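Local coordinates for protein TqaA (Penicillium aethiopicum, PDB 5EJD) that contributes a carrier (thiolation) domain of a fungal non-ribosomal peptide synthetase, which bears a 4'-phosphopantetheine arm and probably presents thioester-bound intermediates to partner domains, at residues A8-V19 with A46-F57; T26-F34 with I62-E70. All coordinates share one frame; numbering follows the deposited sequence.

Both interactions belong to one small four-helix carrier domain, and their centres lie 12 Å apart on opposite sides of the centre of the chain. Their segments alternate along the sequence: helix 7-20, then the loop 26-34, then helix 40-52 with its following turn, then the end of helix 59-64 and the start of helix 68-74. W16 connects the two contacts, its ring packing on the backbone of D31 and F33. Interaction 1 joins the first two helices of the bundle, farther from the prosthetic group, while interaction 2 ties the intervening loop to the join between the last two helices and places F63 beside the phosphopantetheine carried by S40.

Interaction 1: residues A8-V19 with A46-F57; sequences AERELANIWATV and ASALGRAAGMSF
I15 leans from helix 8-19 onto the backbone of helix 46-52, and its branches divide the work. Its CB carries CG2 anti to the backbone N, and this methyl settles on A46, 3.8 Å from A46 O and 3.9 Å from A46 CB. The other branch leaves through CG1, which passes the CB of L49, and ends at CD1, only 3.6 Å from G50 CA. Small A46 suits this surface, and G50 has no side chain, so the isoleucine can come right up to the main chain. Toward the C-terminal end of helix 8-19, V19 CG2 meets L49 CD2 at 3.9 Å, the two chains running antiparallel alongside one another. At the N-terminal end of helix 8-19 the partner is the turn after the second helix, where G54, with positive phi, closes a Schellman motif. M55 follows, and a bend at chi3 (81°) brings its flexible tip round to A8, with CE 4.0 Å from A8 CB, while SD lies by E11 CB. Deeper in, L12 CD1 touches F57 CZ at 3.7 Å, obliquely to the ring. The helix axes run at 136° to each other, 9.6 Å apart at closest approach. Apolar and dispersive contacts make up this helix-helix interface of the carrier domain, so the fit between the segments probably depends on shape more than on polar pairing.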
loop_
_atom_site.group_PDB
_atom_site.type_symbol
_atom_site.label_atom_id
_atom_site.label_comp_id
_atom_site.label_asym_id
_atom_site.label_seq_id
_atom_site.Cartn_x
_atom_site.Cartn_y
_atom_site.Cartn_z
ATOM N N ALA B 8 -24.000 -21.031 0.353
ATOM C CA ALA B 8 -22.649 -20.545 0.385
ATOM C C ALA B 8 -22.131 -20.256 -1.057
ATOM O O ALA B 8 -21.471 -19.246 -1.273
ATOM C CB ALA B 8 -21.732 -21.542 1.093
ATOM N N GLU B 9 -22.444 -21.130 -2.012
ATOM C CA GLU B 9 -22.052 -20.911 -3.389
ATOM C C GLU B 9 -22.709 -19.659 -3.919
ATOM O O GLU B 9 -22.068 -18.869 -4.596
ATOM C CB GLU B 9 -22.346 -22.122 -4.271
ATOM C CG GLU B 9 -21.536 -23.365 -3.905
ATOM C CD GLU B 9 -21.672 -24.530 -4.908
ATOM O OE1 GLU B 9 -22.605 -24.548 -5.750
ATOM O OE2 GLU B 9 -20.852 -25.473 -4.814
ATOM N N ARG B 10 -23.965 -19.428 -3.594
ATOM C CA ARG B 10 -24.632 -18.227 -4.068
ATOM C C ARG B 10 -24.024 -16.976 -3.497
ATOM O O ARG B 10 -23.890 -15.985 -4.210
ATOM C CB ARG B 10 -26.147 -18.243 -3.755
ATOM C CG ARG B 10 -26.938 -19.210 -4.625
ATOM C CD ARG B 10 -28.413 -19.331 -4.267
ATOM N NE ARG B 10 -28.798 -20.680 -4.676
ATOM C CZ ARG B 10 -28.946 -21.726 -3.865
ATOM N NH1 ARG B 10 -28.825 -21.604 -2.550
ATOM N NH2 ARG B 10 -29.246 -22.902 -4.388
ATOM N N GLU B 11 -23.778 -16.971 -2.195
ATOM C CA GLU B 11 -23.295 -15.755 -1.553
ATOM C C GLU B 11 -21.890 -15.452 -2.093
ATOM O O GLU B 11 -21.555 -14.312 -2.378
ATOM C CB GLU B 11 -23.351 -15.730 0.005
ATOM C CG GLU B 11 -24.250 -14.602 0.536
ATOM C CD GLU B 11 -23.981 -13.144 0.071
ATOM O OE1 GLU B 11 -22.936 -12.721 -0.501
ATOM O OE2 GLU B 11 -24.903 -12.355 0.335
ATOM N N LEU B 12 -21.099 -16.495 -2.266
ATOM C CA LEU B 12 -19.757 -16.350 -2.803
ATOM C C LEU B 12 -19.714 -15.842 -4.250
ATOM O O LEU B 12 -18.871 -15.030 -4.603
ATOM C CB LEU B 12 -19.060 -17.690 -2.703
ATOM C CG LEU B 12 -17.575 -17.664 -2.848
ATOM C CD1 LEU B 12 -16.952 -16.751 -1.795
ATOM C CD2 LEU B 12 -17.076 -19.108 -2.714
ATOM N N ALA B 13 -20.668 -16.271 -5.056
ATOM C CA ALA B 13 -20.745 -15.822 -6.410
ATOM C C ALA B 13 -21.057 -14.342 -6.482
ATOM O O ALA B 13 -20.545 -13.614 -7.333
ATOM C CB ALA B 13 -21.817 -16.605 -7.154
ATOM N N ASN B 14 -21.956 -13.898 -5.625
ATOM C CA ASN B 14 -22.242 -12.501 -5.542
ATOM C C ASN B 14 -21.010 -11.692 -5.163
ATOM O O ASN B 14 -20.802 -10.580 -5.636
ATOM C CB ASN B 14 -23.374 -12.294 -4.582
ATOM C CG ASN B 14 -23.877 -10.871 -4.571
ATOM O OD1 ASN B 14 -24.056 -10.248 -5.624
ATOM N ND2 ASN B 14 -24.090 -10.333 -3.380
ATOM N N ILE B 15 -20.229 -12.226 -4.259
ATOM C CA ILE B 15 -19.009 -11.560 -3.853
ATOM C C ILE B 15 -18.027 -11.474 -5.039
ATOM O O ILE B 15 -17.428 -10.428 -5.273
ATOM C CB ILE B 15 -18.368 -12.310 -2.676
ATOM C CG1 ILE B 15 -19.177 -12.029 -1.417
ATOM C CG2 ILE B 15 -16.922 -11.890 -2.472
ATOM C CD1 ILE B 15 -18.810 -12.940 -0.285
ATOM N N TRP B 16 -17.860 -12.571 -5.765
ATOM C CA TRP B 16 -16.962 -12.549 -6.910
ATOM C C TRP B 16 -17.454 -11.564 -7.949
ATOM O O TRP B 16 -16.674 -10.873 -8.589
ATOM C CB TRP B 16 -16.892 -13.925 -7.531
ATOM C CG TRP B 16 -16.082 -14.899 -6.776
ATOM C CD1 TRP B 16 -15.805 -14.891 -5.457
ATOM C CD2 TRP B 16 -15.495 -16.089 -7.300
ATOM N NE1 TRP B 16 -15.068 -16.012 -5.116
ATOM C CE2 TRP B 16 -14.860 -16.752 -6.242
ATOM C CE3 TRP B 16 -15.402 -16.626 -8.580
ATOM C CZ2 TRP B 16 -14.161 -17.913 -6.415
ATOM C CZ3 TRP B 16 -14.714 -17.808 -8.753
ATOM C CH2 TRP B 16 -14.110 -18.440 -7.680
ATOM N N ALA B 17 -18.763 -11.514 -8.138
ATOM C CA ALA B 17 -19.331 -10.587 -9.102
ATOM C C ALA B 17 -18.981 -9.132 -8.772
ATOM O O ALA B 17 -18.591 -8.383 -9.645
ATOM C CB ALA B 17 -20.836 -10.757 -9.201
ATOM N N THR B 18 -19.096 -8.748 -7.514
ATOM C CA THR B 18 -18.800 -7.378 -7.125
ATOM C C THR B 18 -17.298 -7.101 -7.242
ATOM O O THR B 18 -16.897 -6.074 -7.750
ATOM C CB THR B 18 -19.184 -7.180 -5.639
ATOM O OG1 THR B 18 -20.530 -7.592 -5.407
ATOM C CG2 THR B 18 -19.004 -5.767 -5.170
ATOM N N VAL B 19 -16.483 -8.044 -6.809
ATOM C CA VAL B 19 -15.061 -7.801 -6.690
ATOM C C VAL B 19 -14.394 -7.824 -8.057
ATOM O O VAL B 19 -13.443 -7.123 -8.290
ATOM C CB VAL B 19 -14.459 -8.840 -5.713
ATOM C CG1 VAL B 19 -13.019 -9.159 -5.995
ATOM C CG2 VAL B 19 -14.606 -8.341 -4.279
ATOM N N ALA B 46 -12.425 -9.864 -1.458
ATOM C CA ALA B 46 -13.407 -10.934 -1.427
ATOM C C ALA B 46 -13.527 -11.470 -0.015
ATOM O O ALA B 46 -14.610 -11.659 0.498
ATOM C CB ALA B 46 -13.032 -12.059 -2.378
ATOM N N SER B 47 -12.392 -11.724 0.598
ATOM C CA SER B 47 -12.364 -12.178 1.967
ATOM C C SER B 47 -13.077 -11.216 2.924
ATOM O O SER B 47 -13.797 -11.644 3.818
ATOM C CB SER B 47 -10.931 -12.397 2.390
ATOM O OG SER B 47 -10.909 -12.618 3.772
ATOM N N ALA B 48 -12.856 -9.911 2.764
ATOM C CA ALA B 48 -13.522 -8.933 3.618
ATOM C C ALA B 48 -15.044 -8.892 3.386
ATOM O O ALA B 48 -15.797 -8.764 4.319
ATOM C CB ALA B 48 -12.934 -7.562 3.409
ATOM N N LEU B 49 -15.469 -8.963 2.139
ATOM C CA LEU B 49 -16.879 -9.010 1.836
ATOM C C LEU B 49 -17.508 -10.305 2.340
ATOM O O LEU B 49 -18.653 -10.307 2.768
ATOM C CB LEU B 49 -17.099 -8.863 0.333
ATOM C CG LEU B 49 -17.590 -7.495 -0.159
ATOM C CD1 LEU B 49 -16.888 -6.307 0.461
ATOM C CD2 LEU B 49 -17.408 -7.446 -1.665
ATOM N N GLY B 50 -16.742 -11.395 2.305
ATOM C CA GLY B 50 -17.130 -12.652 2.929
ATOM C C GLY B 50 -17.525 -12.452 4.388
ATOM O O GLY B 50 -18.577 -12.857 4.824
ATOM N N ARG B 51 -16.651 -11.827 5.153
ATOM C CA ARG B 51 -16.934 -11.580 6.539
ATOM C C ARG B 51 -18.206 -10.786 6.733
ATOM O O ARG B 51 -18.977 -11.118 7.576
ATOM C CB ARG B 51 -15.784 -10.847 7.156
ATOM C CG ARG B 51 -15.994 -10.465 8.593
ATOM C CD ARG B 51 -14.801 -9.704 9.161
ATOM N NE ARG B 51 -15.098 -9.211 10.488
ATOM C CZ ARG B 51 -15.030 -9.983 11.569
ATOM N NH1 ARG B 51 -15.318 -9.468 12.753
ATOM N NH2 ARG B 51 -14.685 -11.274 11.467
ATOM N N ALA B 52 -18.418 -9.737 5.972
ATOM C CA ALA B 52 -19.633 -8.938 6.109
ATOM C C ALA B 52 -20.900 -9.718 5.767
ATOM O O ALA B 52 -21.974 -9.371 6.219
ATOM C CB ALA B 52 -19.552 -7.682 5.243
ATOM N N ALA B 53 -20.777 -10.780 4.983
ATOM C CA ALA B 53 -21.903 -11.657 4.695
ATOM C C ALA B 53 -21.977 -12.873 5.623
ATOM O O ALA B 53 -22.702 -13.828 5.334
ATOM C CB ALA B 53 -21.810 -12.117 3.250
ATOM N N GLY B 54 -21.161 -12.905 6.672
ATOM C CA GLY B 54 -21.153 -14.022 7.599
ATOM C C GLY B 54 -20.408 -15.278 7.185
ATOM O O GLY B 54 -20.532 -16.310 7.828
ATOM N N MET B 55 -19.639 -15.223 6.107
ATOM C CA MET B 55 -18.750 -16.319 5.757
ATOM C C MET B 55 -17.389 -15.955 6.260
ATOM O O MET B 55 -17.103 -14.807 6.534
ATOM C CB MET B 55 -18.674 -16.510 4.269
ATOM C CG MET B 55 -19.997 -16.855 3.658
ATOM S SD MET B 55 -19.845 -16.933 1.864
ATOM C CE MET B 55 -19.167 -18.562 1.634
ATOM N N SER B 56 -16.530 -16.947 6.352
ATOM C CA SER B 56 -15.222 -16.752 6.933
ATOM C C SER B 56 -14.173 -17.550 6.142
ATOM O O SER B 56 -14.136 -18.780 6.206
ATOM C CB SER B 56 -15.270 -17.205 8.378
ATOM O OG SER B 56 -13.986 -17.223 8.931
ATOM N N PHE B 57 -13.370 -16.831 5.371
ATOM C CA PHE B 57 -12.240 -17.404 4.693
ATOM C C PHE B 57 -11.248 -16.306 4.508
ATOM O O PHE B 57 -11.607 -15.130 4.387
ATOM C CB PHE B 57 -12.640 -18.013 3.344
ATOM C CG PHE B 57 -13.357 -17.071 2.436
ATOM C CD1 PHE B 57 -12.674 -16.335 1.478
ATOM C CD2 PHE B 57 -14.721 -16.916 2.530
ATOM C CE1 PHE B 57 -13.349 -15.452 0.649
ATOM C CE2 PHE B 57 -15.394 -16.049 1.699
ATOM C CZ PHE B 57 -14.708 -15.311 0.761
#

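Interaction 2: residues T26-F34 with I62-E70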
loop_
_atom_site.group_PDB
_atom_site.type_symbol
_atom_site.label_atom_id
_atom_site.label_comp_id
_atom_site.label_asym_id
_atom_site.label_seq_id
_atom_site.Cartn_x
_atom_site.Cartn_y
_atom_site.Cartn_z
ATOM N N THR B 26 -22.910 -15.035 -15.097
ATOM C CA THR B 26 -21.842 -15.720 -15.807
ATOM C C THR B 26 -21.013 -16.580 -14.931
ATOM O O THR B 26 -20.059 -17.211 -15.395
ATOM C CB THR B 26 -20.872 -14.731 -16.456
ATOM O OG1 THR B 26 -20.114 -14.042 -15.455
ATOM C CG2 THR B 26 -21.638 -13.738 -17.322
ATOM N N ILE B 27 -21.379 -16.665 -13.658
ATOM C CA ILE B 27 -20.533 -17.357 -12.691
ATOM C C ILE B 27 -21.049 -18.767 -12.417
ATOM O O ILE B 27 -22.187 -18.935 -12.028
ATOM C CB ILE B 27 -20.431 -16.565 -11.378
ATOM C CG1 ILE B 27 -19.739 -15.235 -11.625
ATOM C CG2 ILE B 27 -19.621 -17.345 -10.362
ATOM C CD1 ILE B 27 -19.765 -14.335 -10.440
ATOM N N SER B 28 -20.218 -19.775 -12.675
ATOM C CA SER B 28 -20.588 -21.125 -12.408
ATOM C C SER B 28 -19.763 -21.647 -11.251
ATOM O O SER B 28 -18.714 -21.108 -10.915
ATOM C CB SER B 28 -20.434 -22.018 -13.657
ATOM O OG SER B 28 -19.158 -22.611 -13.716
ATOM N N ALA B 29 -20.269 -22.703 -10.636
ATOM C CA ALA B 29 -19.642 -23.302 -9.483
ATOM C C ALA B 29 -18.258 -23.845 -9.750
ATOM O O ALA B 29 -17.488 -24.004 -8.813
ATOM C CB ALA B 29 -20.534 -24.391 -8.918
ATOM N N SER B 30 -17.936 -24.109 -11.007
ATOM C CA SER B 30 -16.601 -24.632 -11.382
ATOM C C SER B 30 -15.606 -23.530 -11.763
ATOM O O SER B 30 -14.492 -23.827 -12.159
ATOM C CB SER B 30 -16.775 -25.569 -12.577
ATOM O OG SER B 30 -17.379 -24.849 -13.638
ATOM N N ASP B 31 -16.053 -22.272 -11.734
ATOM C CA ASP B 31 -15.185 -21.147 -12.043
ATOM C C ASP B 31 -14.003 -20.985 -11.063
ATOM O O ASP B 31 -14.114 -21.188 -9.852
ATOM C CB ASP B 31 -15.960 -19.841 -12.068
ATOM C CG ASP B 31 -16.617 -19.570 -13.398
ATOM O OD1 ASP B 31 -16.113 -20.036 -14.436
ATOM O OD2 ASP B 31 -17.634 -18.834 -13.413
ATOM N N ASN B 32 -12.868 -20.637 -11.654
ATOM C CA ASN B 32 -11.635 -20.406 -10.951
ATOM C C ASN B 32 -11.406 -18.897 -10.786
ATOM O O ASN B 32 -11.355 -18.147 -11.769
ATOM C CB ASN B 32 -10.505 -21.044 -11.758
ATOM C CG ASN B 32 -9.168 -20.843 -11.127
ATOM O OD1 ASN B 32 -8.730 -19.695 -10.896
ATOM N ND2 ASN B 32 -8.526 -21.931 -10.761
ATOM N N PHE B 33 -11.208 -18.474 -9.550
ATOM C CA PHE B 33 -11.054 -17.061 -9.228
ATOM C C PHE B 33 -9.988 -16.352 -10.073
ATOM O O PHE B 33 -10.196 -15.248 -10.546
ATOM C CB PHE B 33 -10.710 -16.921 -7.739
ATOM C CG PHE B 33 -10.727 -15.487 -7.219
ATOM C CD1 PHE B 33 -9.539 -14.824 -6.976
ATOM C CD2 PHE B 33 -11.898 -14.868 -6.909
ATOM C CE1 PHE B 33 -9.522 -13.546 -6.490
ATOM C CE2 PHE B 33 -11.902 -13.575 -6.420
ATOM C CZ PHE B 33 -10.704 -12.909 -6.212
ATOM N N PHE B 34 -8.842 -16.988 -10.243
ATOM C CA PHE B 34 -7.724 -16.384 -10.963
ATOM C C PHE B 34 -7.939 -16.417 -12.476
ATOM O O PHE B 34 -7.667 -15.426 -13.156
ATOM C CB PHE B 34 -6.405 -17.052 -10.552
ATOM C CG PHE B 34 -6.124 -16.912 -9.075
ATOM C CD1 PHE B 34 -5.548 -15.759 -8.579
ATOM C CD2 PHE B 34 -6.489 -17.885 -8.187
ATOM C CE1 PHE B 34 -5.297 -15.607 -7.227
ATOM C CE2 PHE B 34 -6.231 -17.737 -6.821
ATOM C CZ PHE B 34 -5.631 -16.599 -6.338
ATOM N N ILE B 62 -8.335 -18.848 -0.706
ATOM C CA ILE B 62 -8.601 -18.610 -2.102
ATOM C C ILE B 62 -7.453 -19.118 -2.974
ATOM O O ILE B 62 -7.681 -19.681 -4.035
ATOM C CB ILE B 62 -8.857 -17.145 -2.375
ATOM C CG1 ILE B 62 -10.083 -16.681 -1.583
ATOM C CG2 ILE B 62 -9.069 -16.876 -3.853
ATOM C CD1 ILE B 62 -10.364 -15.197 -1.627
ATOM N N PHE B 63 -6.198 -18.970 -2.529
ATOM C CA PHE B 63 -5.081 -19.605 -3.279
ATOM C C PHE B 63 -5.136 -21.155 -3.244
ATOM O O PHE B 63 -4.752 -21.795 -4.214
ATOM C CB PHE B 63 -3.710 -19.139 -2.784
ATOM C CG PHE B 63 -3.288 -17.798 -3.310
ATOM C CD1 PHE B 63 -2.480 -17.703 -4.422
ATOM C CD2 PHE B 63 -3.689 -16.624 -2.664
ATOM C CE1 PHE B 63 -2.081 -16.469 -4.908
ATOM C CE2 PHE B 63 -3.299 -15.401 -3.139
ATOM C CZ PHE B 63 -2.487 -15.316 -4.268
ATOM N N ASP B 64 -5.526 -21.733 -2.099
ATOM C CA ASP B 64 -5.574 -23.208 -1.925
ATOM C C ASP B 64 -6.783 -23.807 -2.616
ATOM O O ASP B 64 -6.679 -24.852 -3.211
ATOM C CB ASP B 64 -5.616 -23.584 -0.458
ATOM C CG ASP B 64 -4.316 -23.240 0.291
ATOM O OD1 ASP B 64 -3.252 -23.069 -0.356
ATOM O OD2 ASP B 64 -4.368 -23.149 1.544
ATOM N N HIS B 65 -7.893 -23.073 -2.619
ATOM C CA HIS B 65 -9.143 -23.535 -3.200
ATOM C C HIS B 65 -9.717 -22.533 -4.165
ATOM O O HIS B 65 -10.722 -21.888 -3.908
ATOM C CB HIS B 65 -10.121 -23.827 -2.098
ATOM C CG HIS B 65 -9.661 -24.918 -1.216
ATOM N ND1 HIS B 65 -9.269 -24.712 0.091
ATOM C CD2 HIS B 65 -9.425 -26.222 -1.498
ATOM C CE1 HIS B 65 -8.839 -25.854 0.586
ATOM N NE2 HIS B 65 -8.927 -26.782 -0.359
ATOM N N PRO B 66 -9.054 -22.392 -5.309
ATOM C CA PRO B 66 -9.402 -21.356 -6.291
ATOM C C PRO B 66 -10.755 -21.552 -6.979
ATOM O O PRO B 66 -11.265 -20.608 -7.582
ATOM C CB PRO B 66 -8.275 -21.465 -7.320
ATOM C CG PRO B 66 -7.828 -22.885 -7.232
ATOM C CD PRO B 66 -7.972 -23.269 -5.788
ATOM N N VAL B 67 -11.322 -22.751 -6.896
ATOM C CA VAL B 67 -12.578 -23.042 -7.571
ATOM C C VAL B 67 -13.720 -22.719 -6.634
ATOM O O VAL B 67 -13.682 -23.074 -5.443
ATOM C CB VAL B 67 -12.627 -24.516 -8.034
ATOM C CG1 VAL B 67 -14.029 -24.901 -8.487
ATOM C CG2 VAL B 67 -11.647 -24.736 -9.170
ATOM N N LEU B 68 -14.764 -22.084 -7.161
ATOM C CA LEU B 68 -15.825 -21.547 -6.305
ATOM C C LEU B 68 -16.440 -22.581 -5.379
ATOM O O LEU B 68 -16.534 -22.356 -4.171
ATOM C CB LEU B 68 -16.908 -20.899 -7.128
ATOM C CG LEU B 68 -17.852 -19.961 -6.372
ATOM C CD1 LEU B 68 -18.414 -18.933 -7.323
ATOM C CD2 LEU B 68 -19.002 -20.691 -5.733
ATOM N N SER B 69 -16.861 -23.707 -5.929
ATOM C CA SER B 69 -17.521 -24.734 -5.137
ATOM C C SER B 69 -16.618 -25.228 -4.021
ATOM O O SER B 69 -17.102 -25.470 -2.921
ATOM C CB SER B 69 -17.977 -25.912 -6.022
ATOM O OG SER B 69 -16.872 -26.531 -6.647
ATOM N N GLU B 70 -15.328 -25.408 -4.303
ATOM C CA GLU B 70 -14.367 -25.835 -3.275
ATOM C C GLU B 70 -14.131 -24.801 -2.194
ATOM O O GLU B 70 -14.049 -25.132 -1.022
ATOM C CB GLU B 70 -13.059 -26.175 -3.888
ATOM C CG GLU B 70 -13.004 -27.450 -4.709
ATOM C CD GLU B 70 -11.481 -27.684 -5.043
ATOM O OE1 GLU B 70 -10.736 -26.727 -5.438
ATOM O OE2 GLU B 70 -10.920 -28.770 -4.809
#
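A29, D31 and F33 face residues 66-69, which lead from helix 59-64 into helix 68-74, through their backbones, and this is the tight part of the contact. D31 O accepts from L68 N at 2.9 Å, while P66 O receives F33 N at 2.9 Å in a nearly straight bond (170°); together they make a single beta bridge between N32 and V67. S69 N donates to A29 O at 3.0 Å, fastening the first turn of helix 68-74. On the buried side of this seam, L68 CD1 meets I27 CG2 at 3.6 Å. F33 holds CG anti to its backbone N (chi1 -171°), which turns the ring in toward I62, whose CG2 sits off-centre over it in a CH-pi contact. All four residues are buried and apolar, so bulky side chains cover one another with no polar side-chain atom to satisfy. The outer side is looser, with S30 exposed. N32, partly exposed, still packs on P66, ND2 lying 3.5 Å from P66 CB, while its OD1 accepts from F35 N. F34 points CZ over the centre of one face of the F63 ring, the planes oblique at 47°; F63 also touches S40 and the phosphopantetheine. The loop thus lies along the junction of helices 59-64 and 68-74, with L68 resting on L12 and W16 of helix 7-20, and F33 and I62 on A43 of helix 40-52.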